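Local coordinates for uncharacterized conserved protein YndB, AHSA1/START domain (Micromonospora chersina, PDB 6V04) that is of unknown function but, as a START/Bet v1-like protein encoded in the dynemicin biosynthetic locus, probably takes part in making that antibiotic, at residues D146-I151 with T257-F262; T221-Q226 with V240-W245; V214-A219 with H246-S251. All blocks are in the same frame, centred on the assembly; numbering follows the deposited sequence. Where two conformers were deposited one is given.

Interaction 1 of 3, residues D146-I151 with T257-F262. With NA (sodium ion), chain B; MG (magnesium ion), chain C.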
loop_
_atom_site.group_PDB
_atom_site.type_symbol
_atom_site.label_atom_id
_atom_site.label_comp_id
_atom_site.label_asym_id
_atom_site.label_seq_id
_atom_site.Cartn_x
_atom_site.Cartn_y
_atom_site.Cartn_z
ATOM N N ASP A 146 8.874 -8.259 -7.136
ATOM C CA ASP A 146 8.287 -7.877 -8.414
ATOM C C ASP A 146 6.852 -7.403 -8.265
ATOM O O ASP A 146 6.489 -6.356 -8.818
ATOM C CB ASP A 146 8.384 -9.016 -9.443
ATOM C CG ASP A 146 7.874 -10.363 -8.960
ATOM O OD1 ASP A 146 7.399 -10.514 -7.823
ATOM O OD2 ASP A 146 7.960 -11.315 -9.780
ATOM N N TRP A 147 6.043 -8.099 -7.472
ATOM C CA TRP A 147 4.684 -7.655 -7.214
ATOM C C TRP A 147 4.205 -8.258 -5.900
ATOM O O TRP A 147 4.543 -9.393 -5.561
ATOM C CB TRP A 147 3.758 -8.005 -8.401
ATOM C CG TRP A 147 3.543 -9.461 -8.690
ATOM C CD1 TRP A 147 4.313 -10.274 -9.492
ATOM C CD2 TRP A 147 2.446 -10.266 -8.251
ATOM N NE1 TRP A 147 3.768 -11.534 -9.542
ATOM C CE2 TRP A 147 2.624 -11.554 -8.785
ATOM C CE3 TRP A 147 1.335 -10.024 -7.437
ATOM C CZ2 TRP A 147 1.730 -12.593 -8.539
ATOM C CZ3 TRP A 147 0.469 -11.047 -7.176
ATOM C CH2 TRP A 147 0.656 -12.323 -7.738
ATOM N N ARG A 148 3.468 -7.461 -5.140
ATOM C CA ARG A 148 3.046 -7.875 -3.808
ATOM C C ARG A 148 1.798 -8.750 -3.879
ATOM O O ARG A 148 0.818 -8.411 -4.557
ATOM C CB ARG A 148 2.802 -6.632 -2.963
ATOM C CG ARG A 148 2.576 -6.911 -1.494
ATOM C CD ARG A 148 2.821 -5.688 -0.644
ATOM N NE ARG A 148 1.841 -4.649 -0.889
ATOM C CZ ARG A 148 0.736 -4.466 -0.169
ATOM N NH1 ARG A 148 -0.087 -3.482 -0.477
ATOM N NH2 ARG A 148 0.444 -5.262 0.858
ATOM N N GLN A 149 1.811 -9.857 -3.131
ATOM C CA GLN A 149 0.776 -10.867 -3.308
ATOM C C GLN A 149 -0.605 -10.422 -2.857
ATOM O O GLN A 149 -1.594 -11.024 -3.293
ATOM C CB GLN A 149 1.149 -12.151 -2.577
ATOM C CG GLN A 149 1.192 -12.049 -1.065
ATOM C CD GLN A 149 1.840 -13.270 -0.435
ATOM O OE1 GLN A 149 2.986 -13.616 -0.743
ATOM N NE2 GLN A 149 1.108 -13.934 0.448
ATOM N N GLU A 150 -0.719 -9.428 -1.980
ATOM C CA GLU A 150 -2.014 -8.949 -1.511
ATOM C C GLU A 150 -2.146 -7.465 -1.811
ATOM O O GLU A 150 -1.139 -6.756 -1.949
ATOM C CB GLU A 150 -2.215 -9.204 -0.010
ATOM C CG GLU A 150 -1.027 -8.900 0.862
ATOM C CD GLU A 150 -1.206 -9.472 2.253
ATOM O OE1 GLU A 150 -2.098 -8.989 2.979
ATOM O OE2 GLU A 150 -0.478 -10.425 2.605
ATOM N N ILE A 151 -3.401 -7.032 -2.010
ATOM C CA ILE A 151 -3.774 -5.632 -2.192
ATOM C C ILE A 151 -4.333 -5.126 -0.878
ATOM O O ILE A 151 -5.148 -5.809 -0.243
ATOM C CB ILE A 151 -4.831 -5.461 -3.296
ATOM C CG1 ILE A 151 -4.285 -5.939 -4.638
ATOM C CG2 ILE A 151 -5.289 -4.022 -3.394
ATOM C CD1 ILE A 151 -5.356 -6.036 -5.708
ATOM N N THR A 257 -0.626 -9.046 -13.552
ATOM C CA THR A 257 -1.460 -8.080 -14.247
ATOM C C THR A 257 -2.807 -7.918 -13.552
ATOM O O THR A 257 -3.299 -6.794 -13.385
ATOM C CB THR A 257 -1.623 -8.522 -15.706
ATOM O OG1 THR A 257 -0.343 -8.514 -16.344
ATOM C CG2 THR A 257 -2.543 -7.592 -16.458
ATOM N N LEU A 258 -3.418 -9.027 -13.131
ATOM C CA LEU A 258 -4.660 -8.933 -12.377
ATOM C C LEU A 258 -4.457 -8.134 -11.099
ATOM O O LEU A 258 -5.258 -7.253 -10.785
ATOM C CB LEU A 258 -5.190 -10.325 -12.052
ATOM C CG LEU A 258 -5.836 -11.056 -13.228
ATOM C CD1 LEU A 258 -5.872 -12.545 -12.950
ATOM C CD2 LEU A 258 -7.239 -10.521 -13.518
ATOM N N ARG A 259 -3.407 -8.445 -10.335
ATOM C CA ARG A 259 -3.165 -7.735 -9.078
ATOM C C ARG A 259 -3.020 -6.240 -9.326
ATOM O O ARG A 259 -3.631 -5.419 -8.630
ATOM C CB ARG A 259 -1.922 -8.304 -8.396
ATOM C CG ARG A 259 -1.658 -7.739 -7.011
ATOM C CD ARG A 259 -0.836 -6.472 -7.008
ATOM N NE ARG A 259 -0.569 -6.131 -5.606
ATOM C CZ ARG A 259 -0.463 -4.909 -5.113
ATOM N NH1 ARG A 259 -0.553 -3.825 -5.854
ATOM N NH2 ARG A 259 -0.270 -4.770 -3.799
ATOM N N HIS A 260 -2.232 -5.871 -10.335
ATOM C CA HIS A 260 -2.022 -4.469 -10.676
ATOM C C HIS A 260 -3.334 -3.787 -11.066
ATOM O O HIS A 260 -3.648 -2.689 -10.586
ATOM C CB HIS A 260 -0.981 -4.402 -11.796
ATOM C CG HIS A 260 -0.386 -3.051 -12.018
ATOM N ND1 HIS A 260 0.927 -2.883 -12.397
ATOM C CD2 HIS A 260 -0.917 -1.808 -11.928
ATOM C CE1 HIS A 260 1.177 -1.594 -12.545
ATOM N NE2 HIS A 260 0.075 -0.922 -12.274
ATOM N N ARG A 261 -4.124 -4.427 -11.925
ATOM C CA ARG A 261 -5.372 -3.815 -12.371
ATOM C C ARG A 261 -6.361 -3.663 -11.226
ATOM O O ARG A 261 -7.049 -2.638 -11.121
ATOM C CB ARG A 261 -5.993 -4.646 -13.485
ATOM C CG ARG A 261 -5.161 -4.703 -14.761
ATOM C CD ARG A 261 -5.793 -5.641 -15.778
ATOM N NE ARG A 261 -7.096 -5.137 -16.212
ATOM C CZ ARG A 261 -8.186 -5.873 -16.405
ATOM N NH1 ARG A 261 -8.174 -7.191 -16.226
ATOM N NH2 ARG A 261 -9.299 -5.286 -16.809
ATOM N N PHE A 262 -6.479 -4.685 -10.380
ATOM C CA PHE A 262 -7.368 -4.566 -9.232
ATOM C C PHE A 262 -6.856 -3.534 -8.239
ATOM O O PHE A 262 -7.663 -2.836 -7.616
ATOM C CB PHE A 262 -7.553 -5.928 -8.568
ATOM C CG PHE A 262 -8.638 -6.768 -9.191
ATOM C CD1 PHE A 262 -8.396 -7.508 -10.337
ATOM C CD2 PHE A 262 -9.897 -6.836 -8.625
ATOM C CE1 PHE A 262 -9.389 -8.296 -10.897
ATOM C CE2 PHE A 262 -10.891 -7.629 -9.177
ATOM C CZ PHE A 262 -10.641 -8.356 -10.319
HETATM NA NA NA B . 7.230 -12.663 -6.835
HETATM MG MG MG C . 4.428 -15.007 -0.316
HETATM O O HOH W 1 6.662 -13.470 -9.142
HETATM O O HOH W 2 4.965 -12.043 -6.433
#
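Ile151, where the loop 146-150 turns into a strand, stands with its CA 7.2 Å from that of Arg259 on helix 252-277, the nearest backbone approach of the two segments. The contact illustrates how one arginine can clamp an irregular loop by its carbonyl groups. The side chain of Arg259 leaves the helix with CG anti to the backbone N and kinks at chi2 (-87°), and its guanidinium presents an edge to the loop: NE donates to Arg148 O at 2.9 Å, while NH2 donates to Glu150 O at 2.8 Å. Both acceptors lie somewhat tilted from the guanidinium plane. Ile151 CG1 sits over one face of that group, off its centre, and Ile151 CD1 reaches Phe262 CB at 3.6 Å. Nearer the backbone, CB and CG of Arg259 pass alongside Trp147, with CG 3.8 Å from Trp147 CE3.

Arg148 NH1 comes within 3.6 Å of Arg259 NH2, and this like-charge approach is probably eased by Asp62, which bridges to NH1 of both arginines. An alanine in place of Arg259 would probably leave Arg148 O and Glu150 O without these donors, deprive Asp62 of one of its two arginines, and open a gap beside Trp147 and Ile151. The same loop carries two ion ligands: Gln149 OE1 binds magnesium at 2.0 Å and Asp146 OD1 binds sodium at 2.4 Å. The loop follows helix 116-139 and leads into edge strand 151-157, whose first residue pairs through its backbone with His242, so the clamp ties the start of the second sheet to the long C-terminal helix.

Interaction 2 of 3, residues T221-Q226 with V240-W245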
loop_
_atom_site.group_PDB
_atom_site.type_symbol
_atom_site.label_atom_id
_atom_site.label_comp_id
_atom_site.label_asym_id
_atom_site.label_seq_id
_atom_site.Cartn_x
_atom_site.Cartn_y
_atom_site.Cartn_z
ATOM N N THR A 221 -8.635 -21.010 -7.636
ATOM C CA THR A 221 -9.305 -20.589 -6.416
ATOM C C THR A 221 -9.878 -19.201 -6.654
ATOM O O THR A 221 -9.614 -18.573 -7.680
ATOM C CB THR A 221 -8.352 -20.577 -5.220
ATOM O OG1 THR A 221 -9.088 -20.286 -4.025
ATOM C CG2 THR A 221 -7.277 -19.524 -5.408
ATOM N N VAL A 222 -10.677 -18.732 -5.704
ATOM C CA VAL A 222 -11.297 -17.421 -5.785
ATOM C C VAL A 222 -10.463 -16.443 -4.974
ATOM O O VAL A 222 -9.713 -16.824 -4.072
ATOM C CB VAL A 222 -12.768 -17.427 -5.295
ATOM C CG1 VAL A 222 -13.574 -18.471 -6.037
ATOM C CG2 VAL A 222 -12.826 -17.653 -3.789
ATOM N N THR A 223 -10.570 -15.164 -5.316
ATOM C CA THR A 223 -9.962 -14.132 -4.490
ATOM C C THR A 223 -10.950 -13.694 -3.411
ATOM O O THR A 223 -12.160 -13.880 -3.541
ATOM C CB THR A 223 -9.518 -12.935 -5.329
ATOM O OG1 THR A 223 -10.641 -12.282 -5.919
ATOM C CG2 THR A 223 -8.547 -13.355 -6.407
ATOM N N ALA A 224 -10.417 -13.151 -2.311
ATOM C CA ALA A 224 -11.206 -12.845 -1.122
ATOM C C ALA A 224 -11.017 -11.385 -0.757
ATOM O O ALA A 224 -9.881 -10.912 -0.641
ATOM C CB ALA A 224 -10.800 -13.736 0.050
ATOM N N CYS A 225 -12.123 -10.685 -0.544
ATOM C CA CYS A 225 -12.093 -9.259 -0.266
ATOM C C CYS A 225 -12.745 -8.980 1.075
ATOM O O CYS A 225 -13.838 -9.482 1.360
ATOM C CB CYS A 225 -12.802 -8.477 -1.359
ATOM S SG CYS A 225 -12.760 -6.728 -1.049
ATOM N N GLN A 226 -12.078 -8.151 1.869
ATOM C CA GLN A 226 -12.569 -7.716 3.168
ATOM C C GLN A 226 -12.479 -6.202 3.211
ATOM O O GLN A 226 -11.405 -5.640 2.978
ATOM C CB GLN A 226 -11.750 -8.339 4.297
ATOM C CG GLN A 226 -11.789 -9.850 4.337
ATOM C CD GLN A 226 -10.407 -10.473 4.319
ATOM O OE1 GLN A 226 -9.461 -9.932 4.892
ATOM N NE2 GLN A 226 -10.280 -11.612 3.645
ATOM N N VAL A 240 -9.465 -1.689 2.880
ATOM C CA VAL A 240 -9.746 -2.825 2.017
ATOM C C VAL A 240 -8.552 -3.758 2.037
ATOM O O VAL A 240 -7.401 -3.317 2.131
ATOM C CB VAL A 240 -10.079 -2.409 0.571
ATOM C CG1 VAL A 240 -8.940 -1.621 -0.050
ATOM C CG2 VAL A 240 -10.387 -3.660 -0.265
ATOM N N SER A 241 -8.837 -5.057 1.982
ATOM C CA SER A 241 -7.843 -6.094 1.740
ATOM C C SER A 241 -8.400 -7.012 0.668
ATOM O O SER A 241 -9.541 -7.472 0.785
ATOM C CB SER A 241 -7.560 -6.891 3.008
ATOM O OG SER A 241 -6.681 -7.978 2.757
ATOM N N HIS A 242 -7.610 -7.298 -0.366
ATOM C CA HIS A 242 -8.044 -8.189 -1.432
ATOM C C HIS A 242 -6.915 -9.176 -1.692
ATOM O O HIS A 242 -5.843 -8.785 -2.171
ATOM C CB HIS A 242 -8.418 -7.384 -2.667
ATOM C CG HIS A 242 -9.227 -8.146 -3.659
ATOM N ND1 HIS A 242 -9.885 -7.534 -4.704
ATOM C CD2 HIS A 242 -9.487 -9.470 -3.767
ATOM C CE1 HIS A 242 -10.502 -8.452 -5.424
ATOM N NE2 HIS A 242 -10.283 -9.637 -4.876
ATOM N N GLN A 243 -7.149 -10.439 -1.353
ATOM C CA GLN A 243 -6.117 -11.467 -1.309
ATOM C C GLN A 243 -6.406 -12.588 -2.301
ATOM O O GLN A 243 -7.542 -12.779 -2.744
ATOM C CB GLN A 243 -6.004 -12.074 0.091
ATOM C CG GLN A 243 -5.549 -11.082 1.154
ATOM C CD GLN A 243 -5.472 -11.698 2.536
ATOM O OE1 GLN A 243 -6.196 -12.635 2.851
ATOM N NE2 GLN A 243 -4.591 -11.165 3.371
ATOM N N GLY A 244 -5.371 -13.374 -2.586
ATOM C CA GLY A 244 -5.509 -14.597 -3.367
ATOM C C GLY A 244 -4.757 -14.619 -4.678
ATOM O O GLY A 244 -4.676 -15.692 -5.303
ATOM N N TRP A 245 -4.172 -13.493 -5.093
ATOM C CA TRP A 245 -3.605 -13.349 -6.435
ATOM C C TRP A 245 -2.498 -14.356 -6.692
ATOM O O TRP A 245 -2.344 -14.851 -7.823
ATOM C CB TRP A 245 -3.073 -11.921 -6.609
ATOM C CG TRP A 245 -4.135 -10.954 -6.244
ATOM C CD1 TRP A 245 -4.222 -10.227 -5.088
ATOM C CD2 TRP A 245 -5.314 -10.675 -6.987
ATOM N NE1 TRP A 245 -5.392 -9.500 -5.084
ATOM C CE2 TRP A 245 -6.072 -9.753 -6.249
ATOM C CE3 TRP A 245 -5.801 -11.108 -8.233
ATOM C CZ2 TRP A 245 -7.301 -9.271 -6.694
ATOM C CZ3 TRP A 245 -7.012 -10.622 -8.672
ATOM C CH2 TRP A 245 -7.744 -9.708 -7.925
#
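Ala224 to Gln226 pair with Ser241 to Gln243 in a beta hairpin, formed by strands 223-230 and 236-243 of the second antiparallel sheet; with helix 252-277 packed on it, this sheet gives the helix-grip architecture of Bet v1-like domains. The short segments run almost exactly antiparallel, their directions 171° apart. Ala224 and Gln243 form one hydrogen-bonded pair, Gln226 and Ser241 the next, and each exchanges two N-H...O bonds; that from Gln243 N to Ala224 O measures 2.9 Å. Between them lies the non-hydrogen-bonded pair Cys225 and His242, with CA atoms 4.3 Å apart and side chains turned to the helix side of the sheet.

On that side the principle is an imidazole held both at its edge and over its faces. His242 NE2 donates to Thr223 OG1 at 2.9 Å, the hydroxyl lying near the ring plane. With chi1 at 65°, OG1 sits between the backbone N and carbonyl carbon of Thr223, where it also bonds to Val214 O on the adjoining strand. At the other ring nitrogen, ND1 is bonded to Trp266 NE1 of the helix, so both nitrogens have partners and the ring's rotation is fixed. Trp245 CZ2 lies 3.4 Å above the centre of one imidazole face, while Cys225 CB stands over the opposite face, offset toward the rim, in a CH-pi contact.

Just past the strand comes Gly244, whose positive phi would jam a side chain against the preceding carbonyl and press it close to Thr223 CA. The chain then folds the Trp245 ring back over the face that carries His242. Its NE1 returns to His242 O at 3.0 Å, and over the six-membered ring stands Thr223 CG2, 3.9 Å from its centroid in a CH-pi contact.

Interaction 3 of 3, residues V214-A219 with H246-S251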
loop_
_atom_site.group_PDB
_atom_site.type_symbol
_atom_site.label_atom_id
_atom_site.label_comp_id
_atom_site.label_asym_id
_atom_site.label_seq_id
_atom_site.Cartn_x
_atom_site.Cartn_y
_atom_site.Cartn_z
ATOM N N VAL A 214 -14.273 -12.664 -5.335
ATOM C CA VAL A 214 -14.281 -12.364 -6.767
ATOM C C VAL A 214 -13.631 -13.523 -7.507
ATOM O O VAL A 214 -12.464 -13.860 -7.262
ATOM C CB VAL A 214 -13.579 -11.036 -7.074
ATOM C CG1 VAL A 214 -13.644 -10.751 -8.572
ATOM C CG2 VAL A 214 -14.220 -9.904 -6.298
ATOM N N GLU A 215 -14.398 -14.133 -8.406
ATOM C CA GLU A 215 -13.909 -15.231 -9.220
ATOM C C GLU A 215 -13.053 -14.680 -10.344
ATOM O O GLU A 215 -13.360 -13.627 -10.904
ATOM C CB GLU A 215 -15.069 -16.014 -9.828
ATOM C CG GLU A 215 -16.005 -16.659 -8.857
ATOM C CD GLU A 215 -17.073 -17.487 -9.555
ATOM O OE1 GLU A 215 -17.113 -17.485 -10.808
ATOM O OE2 GLU A 215 -17.870 -18.131 -8.848
ATOM N N ILE A 216 -12.006 -15.418 -10.693
ATOM C CA ILE A 216 -11.088 -15.057 -11.764
ATOM C C ILE A 216 -11.181 -16.123 -12.852
ATOM O O ILE A 216 -10.920 -17.299 -12.580
ATOM C CB ILE A 216 -9.645 -14.938 -11.248
ATOM C CG1 ILE A 216 -9.575 -13.946 -10.067
ATOM C CG2 ILE A 216 -8.712 -14.547 -12.379
ATOM C CD1 ILE A 216 -9.989 -12.517 -10.420
ATOM N N PRO A 217 -11.541 -15.773 -14.087
ATOM C CA PRO A 217 -11.599 -16.780 -15.153
ATOM C C PRO A 217 -10.292 -17.547 -15.279
ATOM O O PRO A 217 -9.205 -16.962 -15.368
ATOM C CB PRO A 217 -11.895 -15.947 -16.405
ATOM C CG PRO A 217 -12.564 -14.716 -15.890
ATOM C CD PRO A 217 -11.898 -14.434 -14.585
ATOM N N GLY A 218 -10.402 -18.873 -15.260
ATOM C CA GLY A 218 -9.267 -19.750 -15.437
ATOM C C GLY A 218 -8.591 -20.186 -14.156
ATOM O O GLY A 218 -7.752 -21.095 -14.198
ATOM N N ALA A 219 -8.936 -19.582 -13.022
ATOM C CA ALA A 219 -8.160 -19.720 -11.797
ATOM C C ALA A 219 -8.592 -20.923 -10.969
ATOM O O ALA A 219 -9.745 -21.354 -11.018
ATOM C CB ALA A 219 -8.296 -18.457 -10.963
ATOM N N HIS A 246 -1.720 -14.665 -5.672
ATOM C CA HIS A 246 -0.597 -15.589 -5.797
ATOM C C HIS A 246 -1.004 -17.061 -5.793
ATOM O O HIS A 246 -0.138 -17.922 -5.992
ATOM C CB HIS A 246 0.380 -15.346 -4.648
ATOM C CG HIS A 246 -0.197 -15.659 -3.305
ATOM N ND1 HIS A 246 -1.329 -15.037 -2.819
ATOM C CD2 HIS A 246 0.182 -16.545 -2.359
ATOM C CE1 HIS A 246 -1.617 -15.530 -1.628
ATOM N NE2 HIS A 246 -0.716 -16.446 -1.326
ATOM N N ARG A 247 -2.268 -17.388 -5.534
ATOM C CA ARG A 247 -2.704 -18.780 -5.490
ATOM C C ARG A 247 -3.738 -19.087 -6.569
ATOM O O ARG A 247 -4.532 -20.016 -6.417
ATOM C CB ARG A 247 -3.251 -19.137 -4.105
ATOM C CG ARG A 247 -4.277 -18.174 -3.547
ATOM C CD ARG A 247 -4.875 -18.731 -2.261
ATOM N NE ARG A 247 -5.590 -17.721 -1.491
ATOM C CZ ARG A 247 -6.839 -17.328 -1.722
ATOM N NH1 ARG A 247 -7.391 -16.397 -0.952
ATOM N NH2 ARG A 247 -7.534 -17.852 -2.719
ATOM N N LEU A 248 -3.744 -18.313 -7.651
ATOM C CA LEU A 248 -4.696 -18.508 -8.735
ATOM C C LEU A 248 -4.319 -19.629 -9.688
ATOM O O LEU A 248 -5.172 -20.042 -10.471
ATOM C CB LEU A 248 -4.843 -17.204 -9.520
ATOM C CG LEU A 248 -5.448 -16.026 -8.747
ATOM C CD1 LEU A 248 -5.468 -14.794 -9.627
ATOM C CD2 LEU A 248 -6.836 -16.351 -8.255
ATOM N N GLY A 249 -3.087 -20.134 -9.645
ATOM C CA GLY A 249 -2.710 -21.183 -10.573
ATOM C C GLY A 249 -2.636 -20.722 -12.006
ATOM O O GLY A 249 -2.832 -21.532 -12.927
ATOM N N LEU A 250 -2.361 -19.445 -12.226
ATOM C CA LEU A 250 -2.200 -18.863 -13.546
ATOM C C LEU A 250 -0.725 -18.531 -13.761
ATOM O O LEU A 250 0.120 -18.689 -12.864
ATOM C CB LEU A 250 -3.096 -17.628 -13.698
ATOM C CG LEU A 250 -4.602 -17.880 -13.621
ATOM C CD1 LEU A 250 -5.349 -16.576 -13.601
ATOM C CD2 LEU A 250 -5.054 -18.726 -14.796
ATOM N N SER A 251 -0.397 -18.062 -14.962
ATOM C CA SER A 251 0.979 -17.661 -15.202
ATOM C C SER A 251 1.312 -16.460 -14.324
ATOM O O SER A 251 0.436 -15.692 -13.921
ATOM C CB SER A 251 1.212 -17.313 -16.674
ATOM O OG SER A 251 0.648 -16.052 -16.991
#
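Ala219 N donates to Ile216 O at 3.1 Å, closing a type II beta turn over residues 216-219 that directs Ile216 and Ala219 at the opposing loop. This is a useful example of two loops that meet mainly through aliphatic branches. The one polar atom engaged across the contact is Leu248 O, which Ala219 CA approaches at 3.3 Å in a weak, bent CA-H...O contact. Leu248 CD2 lies 3.7 Å from Ala219 CB and also touches Ile216 CG1, the Ile216 and Leu248 side chains crossing at about a right angle.

Leu250 straddles the turn with its two methyl groups. CD1 meets Ile216 CG2 at 4.1 Å, whereas CD2 rests on Gly218 O at 3.6 Å. Gly218 itself has a positive phi (93°), the usual setting for the third position of a type II turn; a side chain there would press on the carbonyl O of Pro217 and crowd Leu250 CD2.

Ile216, Leu248 and Leu250 all lean on Leu258 of helix 252-277. Ser251 is the N-cap of that helix, its OG bonded to Gln254 N, so the arrangement is one of a strand-connecting beta turn packed against an N-capping loop at the start of the long helix of a helix-grip fold.

How the interactions relate
The three interactions are concentric along the chain: interaction 2 lies within the span of interaction 3, which lies within that of interaction 1. Their centres are only 11 to 12 Å apart, on one side of the chain's centre. Interaction 1 meets interaction 2 where edge strand 151-157 pairs with strand 236-243, and interactions 2 and 3 meet where strand 209-214 ends and strand 223-230 begins. Helix 252-277 underlies all three, with Leu258 touching Ile216 and Phe262 touching Trp245. Sheet, loops and helix start are thus knitted together beside the metal-binding loop 146-151, at one end of the second sheet, which with helix 252-277 is consistent with a helix-grip fold.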